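Local coordinates for protein bacterial leucyl aminopeptidase (Legionella pneumophila, PDB 6ESL) that probably removes amino-terminal residues, leucine among them, from peptides as a secreted zinc-dependent aminopeptidase of peptidase family M28, at residues I199-L213 / F244-R258. Residues are numbered along the deposited sequence; the frame is centred on the assembly and turned at random.
Sequences IKAPAIVIGAHMDTL and FKRPIYFIWYAAEER. With ZN (zinc ion), chain E; ZN (zinc ion), chain F.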
loop_
_atom_site.group_PDB
_atom_site.type_symbol
_atom_site.label_atom_id
_atom_site.label_comp_id
_atom_site.label_asym_id
_atom_site.label_seq_id
_atom_site.Cartn_x
_atom_site.Cartn_y
_atom_site.Cartn_z
ATOM N N ILE B 199 -19.662 -6.299 24.116
ATOM C CA ILE B 199 -20.108 -5.808 22.833
ATOM C C ILE B 199 -19.799 -6.849 21.723
ATOM O O ILE B 199 -18.635 -7.286 21.545
ATOM C CB ILE B 199 -19.451 -4.438 22.517
ATOM C CG1 ILE B 199 -19.793 -3.436 23.659
ATOM C CG2 ILE B 199 -19.852 -3.941 21.120
ATOM C CD1 ILE B 199 -19.138 -2.076 23.539
ATOM N N LYS B 200 -20.832 -7.171 20.948
ATOM C CA LYS B 200 -20.875 -8.311 20.032
ATOM C C LYS B 200 -20.647 -7.817 18.636
ATOM O O LYS B 200 -21.558 -7.734 17.825
ATOM C CB LYS B 200 -22.248 -9.033 20.137
ATOM C CG LYS B 200 -22.518 -9.724 21.448
ATOM C CD LYS B 200 -23.886 -10.384 21.484
ATOM C CE LYS B 200 -24.142 -11.098 22.797
ATOM N NZ LYS B 200 -25.502 -11.704 22.787
ATOM N N ALA B 201 -19.411 -7.454 18.354
ATOM C CA ALA B 201 -19.064 -6.867 17.098
ATOM C C ALA B 201 -17.562 -7.108 16.856
ATOM O O ALA B 201 -16.803 -7.327 17.803
ATOM C CB ALA B 201 -19.413 -5.398 17.079
ATOM N N PRO B 202 -17.149 -7.146 15.601
ATOM C CA PRO B 202 -15.693 -7.345 15.335
ATOM C C PRO B 202 -14.824 -6.300 16.032
ATOM O O PRO B 202 -15.142 -5.121 16.010
ATOM C CB PRO B 202 -15.611 -7.319 13.787
ATOM C CG PRO B 202 -16.987 -7.858 13.355
ATOM C CD PRO B 202 -17.949 -7.219 14.356
ATOM N N ALA B 203 -13.831 -6.756 16.794
ATOM C CA ALA B 203 -13.078 -5.880 17.704
ATOM C C ALA B 203 -11.969 -5.066 17.019
ATOM O O ALA B 203 -11.546 -5.382 15.895
ATOM C CB ALA B 203 -12.467 -6.695 18.813
ATOM N N ILE B 204 -11.422 -4.142 17.788
ATOM C CA ILE B 204 -10.293 -3.332 17.402
ATOM C C ILE B 204 -9.194 -3.731 18.362
ATOM O O ILE B 204 -9.379 -3.672 19.540
ATOM C CB ILE B 204 -10.553 -1.841 17.602
ATOM C CG1 ILE B 204 -11.602 -1.310 16.654
ATOM C CG2 ILE B 204 -9.296 -1.042 17.414
ATOM C CD1 ILE B 204 -11.537 -1.867 15.260
ATOM N N VAL B 205 -8.035 -4.101 17.863
ATOM C CA VAL B 205 -6.954 -4.542 18.715
ATOM C C VAL B 205 -5.687 -3.669 18.641
ATOM O O VAL B 205 -5.270 -3.344 17.581
ATOM C CB VAL B 205 -6.554 -5.973 18.358
ATOM C CG1 VAL B 205 -5.400 -6.450 19.177
ATOM C CG2 VAL B 205 -7.718 -6.927 18.359
ATOM N N ILE B 206 -5.113 -3.304 19.777
ATOM C CA ILE B 206 -3.894 -2.546 19.855
ATOM C C ILE B 206 -2.910 -3.345 20.646
ATOM O O ILE B 206 -3.171 -3.668 21.762
ATOM C CB ILE B 206 -4.123 -1.200 20.545
ATOM C CG1 ILE B 206 -5.039 -0.314 19.738
ATOM C CG2 ILE B 206 -2.829 -0.466 20.767
ATOM C CD1 ILE B 206 -6.449 -0.305 20.228
ATOM N N GLY B 207 -1.741 -3.606 20.089
ATOM C CA GLY B 207 -0.756 -4.436 20.743
ATOM C C GLY B 207 0.645 -3.919 20.811
ATOM O O GLY B 207 1.017 -2.972 20.081
ATOM N N ALA B 208 1.436 -4.634 21.592
ATOM C CA ALA B 208 2.880 -4.435 21.777
ATOM C C ALA B 208 3.388 -5.746 22.412
ATOM O O ALA B 208 2.567 -6.520 22.954
ATOM C CB ALA B 208 3.104 -3.270 22.790
ATOM N N HIS B 209 4.665 -5.951 22.482
ATOM C CA HIS B 209 5.225 -7.115 23.095
ATOM C C HIS B 209 5.959 -6.727 24.355
ATOM O O HIS B 209 6.614 -5.770 24.366
ATOM C CB HIS B 209 6.021 -8.001 22.143
ATOM C CG HIS B 209 7.322 -7.476 21.675
ATOM N ND1 HIS B 209 8.503 -7.759 22.283
ATOM C CD2 HIS B 209 7.640 -6.748 20.587
ATOM C CE1 HIS B 209 9.484 -7.206 21.612
ATOM N NE2 HIS B 209 8.976 -6.580 20.594
ATOM N N MET B 210 5.890 -7.576 25.367
ATOM C CA MET B 210 6.336 -7.193 26.691
ATOM C C MET B 210 7.776 -7.701 26.927
ATOM O O MET B 210 8.439 -7.327 27.950
ATOM C CB MET B 210 5.380 -7.814 27.755
ATOM C CG MET B 210 5.498 -9.318 27.943
ATOM S SD MET B 210 4.489 -9.845 29.349
ATOM C CE MET B 210 2.849 -9.854 28.726
ATOM N N ASP B 211 8.227 -8.621 26.087
ATOM C CA ASP B 211 9.437 -9.373 26.333
ATOM C C ASP B 211 10.718 -8.797 25.744
ATOM O O ASP B 211 10.686 -7.872 24.936
ATOM C CB ASP B 211 9.281 -10.855 25.892
ATOM C CG ASP B 211 9.177 -11.001 24.368
ATOM O OD1 ASP B 211 8.410 -10.234 23.785
ATOM O OD2 ASP B 211 9.852 -11.906 23.816
ATOM N N THR B 212 11.826 -9.412 26.166
ATOM C CA THR B 212 13.172 -9.161 25.712
ATOM C C THR B 212 13.915 -10.447 25.571
ATOM O O THR B 212 13.396 -11.570 25.845
ATOM C CB THR B 212 13.956 -8.310 26.750
ATOM O OG1 THR B 212 14.211 -9.117 27.962
ATOM C CG2 THR B 212 13.221 -7.034 27.070
ATOM N N LEU B 213 15.156 -10.332 25.147
ATOM C CA LEU B 213 16.074 -11.474 25.184
ATOM C C LEU B 213 16.489 -11.764 26.664
ATOM O O LEU B 213 16.169 -11.006 27.593
ATOM C CB LEU B 213 17.315 -11.208 24.322
ATOM C CG LEU B 213 17.248 -10.922 22.846
ATOM C CD1 LEU B 213 18.564 -11.140 22.193
ATOM C CD2 LEU B 213 16.177 -11.825 22.345
ATOM N N PHE B 244 -18.479 2.727 22.991
ATOM C CA PHE B 244 -18.069 2.535 21.620
ATOM C C PHE B 244 -18.981 1.521 20.978
ATOM O O PHE B 244 -19.672 0.803 21.701
ATOM C CB PHE B 244 -16.586 2.139 21.601
ATOM C CG PHE B 244 -15.674 3.252 22.100
ATOM C CD1 PHE B 244 -15.441 4.379 21.312
ATOM C CD2 PHE B 244 -15.083 3.171 23.333
ATOM C CE1 PHE B 244 -14.616 5.405 21.750
ATOM C CE2 PHE B 244 -14.249 4.184 23.775
ATOM C CZ PHE B 244 -14.018 5.306 22.984
ATOM N N LYS B 245 -19.026 1.492 19.654
ATOM C CA LYS B 245 -19.754 0.462 18.908
ATOM C C LYS B 245 -19.033 -0.889 18.775
ATOM O O LYS B 245 -19.582 -1.803 18.164
ATOM C CB LYS B 245 -20.070 0.970 17.512
ATOM C CG LYS B 245 -21.104 2.088 17.542
ATOM C CD LYS B 245 -21.268 2.656 16.137
ATOM C CE LYS B 245 -21.850 1.636 15.167
ATOM N NZ LYS B 245 -22.066 2.369 13.875
ATOM N N ARG B 246 -17.785 -1.000 19.269
ATOM C CA ARG B 246 -16.966 -2.236 19.133
ATOM C C ARG B 246 -16.148 -2.415 20.390
ATOM O O ARG B 246 -15.774 -1.429 21.017
ATOM C CB ARG B 246 -15.994 -2.180 17.899
ATOM C CG ARG B 246 -16.654 -1.970 16.560
ATOM C CD ARG B 246 -15.631 -1.730 15.500
ATOM N NE ARG B 246 -16.286 -1.616 14.201
ATOM C CZ ARG B 246 -16.764 -2.636 13.470
ATOM N NH1 ARG B 246 -16.727 -3.891 13.889
ATOM N NH2 ARG B 246 -17.349 -2.421 12.325
ATOM N N PRO B 247 -15.863 -3.674 20.769
ATOM C CA PRO B 247 -14.894 -3.852 21.859
ATOM C C PRO B 247 -13.481 -3.409 21.377
ATOM O O PRO B 247 -13.132 -3.534 20.177
ATOM C CB PRO B 247 -14.926 -5.342 22.120
ATOM C CG PRO B 247 -15.429 -5.955 20.861
ATOM C CD PRO B 247 -16.211 -4.947 20.102
ATOM N N ILE B 248 -12.708 -2.907 22.333
ATOM C CA ILE B 248 -11.359 -2.461 22.115
ATOM C C ILE B 248 -10.392 -3.342 22.922
ATOM O O ILE B 248 -10.417 -3.317 24.180
ATOM C CB ILE B 248 -11.185 -0.992 22.526
ATOM C CG1 ILE B 248 -12.008 -0.078 21.617
ATOM C CG2 ILE B 248 -9.731 -0.578 22.435
ATOM C CD1 ILE B 248 -12.222 1.301 22.254
ATOM N N TYR B 249 -9.471 -4.028 22.241
ATOM C CA TYR B 249 -8.529 -4.809 23.043
ATOM C C TYR B 249 -7.161 -4.121 23.107
ATOM O O TYR B 249 -6.616 -3.717 22.110
ATOM C CB TYR B 249 -8.395 -6.266 22.541
ATOM C CG TYR B 249 -9.591 -7.199 22.698
ATOM C CD1 TYR B 249 -10.543 -7.279 21.740
ATOM C CD2 TYR B 249 -9.678 -8.096 23.810
ATOM C CE1 TYR B 249 -11.634 -8.173 21.859
ATOM C CE2 TYR B 249 -10.730 -8.984 23.955
ATOM C CZ TYR B 249 -11.699 -9.029 22.971
ATOM O OH TYR B 249 -12.713 -9.930 23.032
ATOM N N PHE B 250 -6.603 -4.082 24.276
ATOM C CA PHE B 250 -5.211 -3.820 24.478
ATOM C C PHE B 250 -4.455 -5.074 24.868
ATOM O O PHE B 250 -4.782 -5.708 25.818
ATOM C CB PHE B 250 -4.926 -2.657 25.459
ATOM C CG PHE B 250 -5.354 -1.325 24.934
ATOM C CD1 PHE B 250 -6.695 -0.905 25.120
ATOM C CD2 PHE B 250 -4.448 -0.433 24.305
ATOM C CE1 PHE B 250 -7.099 0.362 24.641
ATOM C CE2 PHE B 250 -4.835 0.820 23.840
ATOM C CZ PHE B 250 -6.157 1.208 23.988
ATOM N N ILE B 251 -3.403 -5.426 24.095
ATOM C CA ILE B 251 -2.760 -6.698 24.275
ATOM C C ILE B 251 -1.269 -6.522 24.397
ATOM O O ILE B 251 -0.672 -5.892 23.532
ATOM C CB ILE B 251 -3.111 -7.653 23.089
ATOM C CG1 ILE B 251 -4.617 -7.700 22.893
ATOM C CG2 ILE B 251 -2.538 -9.053 23.371
ATOM C CD1 ILE B 251 -5.182 -8.791 22.004
ATOM N N TRP B 252 -0.654 -7.157 25.400
ATOM C CA TRP B 252 0.760 -7.219 25.524
ATOM C C TRP B 252 1.188 -8.670 25.307
ATOM O O TRP B 252 0.947 -9.516 26.146
ATOM C CB TRP B 252 1.247 -6.718 26.830
ATOM C CG TRP B 252 1.029 -5.178 27.053
ATOM C CD1 TRP B 252 1.940 -4.194 26.883
ATOM C CD2 TRP B 252 -0.196 -4.514 27.430
ATOM N NE1 TRP B 252 1.388 -2.965 27.144
ATOM C CE2 TRP B 252 0.083 -3.133 27.480
ATOM C CE3 TRP B 252 -1.511 -4.949 27.717
ATOM C CZ2 TRP B 252 -0.906 -2.175 27.858
ATOM C CZ3 TRP B 252 -2.491 -3.966 28.053
ATOM C CH2 TRP B 252 -2.177 -2.623 28.118
ATOM N N TYR B 253 1.861 -8.946 24.172
ATOM C CA TYR B 253 2.167 -10.294 23.846
ATOM C C TYR B 253 3.419 -10.775 24.563
ATOM O O TYR B 253 4.344 -10.039 24.679
ATOM C CB TYR B 253 2.433 -10.419 22.307
ATOM C CG TYR B 253 1.347 -9.874 21.480
ATOM C CD1 TYR B 253 0.113 -10.594 21.332
ATOM C CD2 TYR B 253 1.505 -8.685 20.782
ATOM C CE1 TYR B 253 -0.878 -10.124 20.482
ATOM C CE2 TYR B 253 0.468 -8.147 20.024
ATOM C CZ TYR B 253 -0.695 -8.869 19.862
ATOM O OH TYR B 253 -1.680 -8.357 19.078
ATOM N N ALA B 254 3.412 -12.035 24.979
ATOM C CA ALA B 254 4.571 -12.728 25.467
ATOM C C ALA B 254 5.430 -13.220 24.297
ATOM O O ALA B 254 4.903 -13.471 23.191
ATOM C CB ALA B 254 4.101 -13.966 26.242
ATOM N N ALA B 255 6.741 -13.381 24.565
ATOM C CA ALA B 255 7.564 -14.224 23.759
ATOM C C ALA B 255 7.604 -13.837 22.257
ATOM O O ALA B 255 7.740 -14.700 21.374
ATOM C CB ALA B 255 7.147 -15.727 23.931
ATOM N N GLU B 256 7.510 -12.562 21.951
ATOM C CA GLU B 256 7.693 -12.068 20.614
ATOM C C GLU B 256 9.092 -12.387 20.079
ATOM O O GLU B 256 9.214 -12.778 18.902
ATOM C CB GLU B 256 7.346 -10.627 20.480
ATOM C CG GLU B 256 7.276 -10.109 19.043
ATOM C CD GLU B 256 8.634 -9.712 18.445
ATOM O OE1 GLU B 256 9.646 -9.689 19.226
ATOM O OE2 GLU B 256 8.734 -9.661 17.165
ATOM N N GLU B 257 10.112 -12.315 20.977
ATOM C CA GLU B 257 11.504 -12.470 20.557
ATOM C C GLU B 257 11.823 -13.928 20.301
ATOM O O GLU B 257 12.888 -14.256 19.830
ATOM C CB GLU B 257 12.430 -11.961 21.630
ATOM C CG GLU B 257 12.315 -10.458 21.917
ATOM C CD GLU B 257 12.859 -9.576 20.804
ATOM O OE1 GLU B 257 13.300 -10.095 19.779
ATOM O OE2 GLU B 257 12.802 -8.381 21.040
ATOM N N ARG B 258 10.877 -14.838 20.620
ATOM C CA ARG B 258 11.043 -16.310 20.368
ATOM C C ARG B 258 10.417 -16.707 19.047
ATOM O O ARG B 258 10.357 -17.891 18.726
ATOM C CB ARG B 258 10.464 -17.138 21.497
ATOM C CG ARG B 258 10.984 -16.633 22.904
ATOM C CD ARG B 258 12.479 -16.920 23.077
ATOM N NE ARG B 258 12.758 -18.310 22.903
ATOM C CZ ARG B 258 13.975 -18.868 23.048
ATOM N NH1 ARG B 258 15.037 -18.157 23.477
ATOM N NH2 ARG B 258 14.109 -20.182 22.954
HETATM ZN ZN ZN E . 12.306 -7.398 18.731
HETATM ZN ZN ZN F . 10.222 -5.736 19.042
HETATM O O HOH W 1 11.365 -4.976 17.337
#
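Two parallel strands of a beta-alpha-beta unit, 203-209 and 248-253, pair here and carry zinc ligands at, or just beyond, their C-terminal ends, as in M28 aminopeptidases. Seven backbone hydrogen bonds run unbroken from I204 N to P247 O through M210 N to Y253 O, and the strand axes lie 19° from parallel. On one face I206 lies beside F250, pointing the same way, with its CD1 over the phenyl face; on the other, V205 CG1 meets I251 CD1 at 3.7 Å. G207 brings its CA to 4.0 Å from Y253 CE2.

At the end of its strand, H209 NE2 binds one zinc at 2.2 Å, and past the other strand E257 OE2 binds the other at a longer 2.6 Å. D211 connects the two ligands: its OD1 accepts H209 ND1 at 2.9 Å, from above the carboxylate plane, while the syn lone pair of OD2 takes E257 N at 2.9 Å (169°). With CG between backbone N and carbonyl carbon (chi1 71°), H209 presents a ring face to E256, whose CB sits 3.7 Å from the centroid in a CH-pi contact. At the other end, R246 NH1 donates to P202 O at 2.9 Å, and its NE forms a salt bridge with the C-terminal carboxylate of E393.

D222, near the start of helix 220-239, bridges both zincs, and D284 joins H209 at its metal. That helix packs on I206 and W252, while strands 188-195 and 277-282 flank the pair.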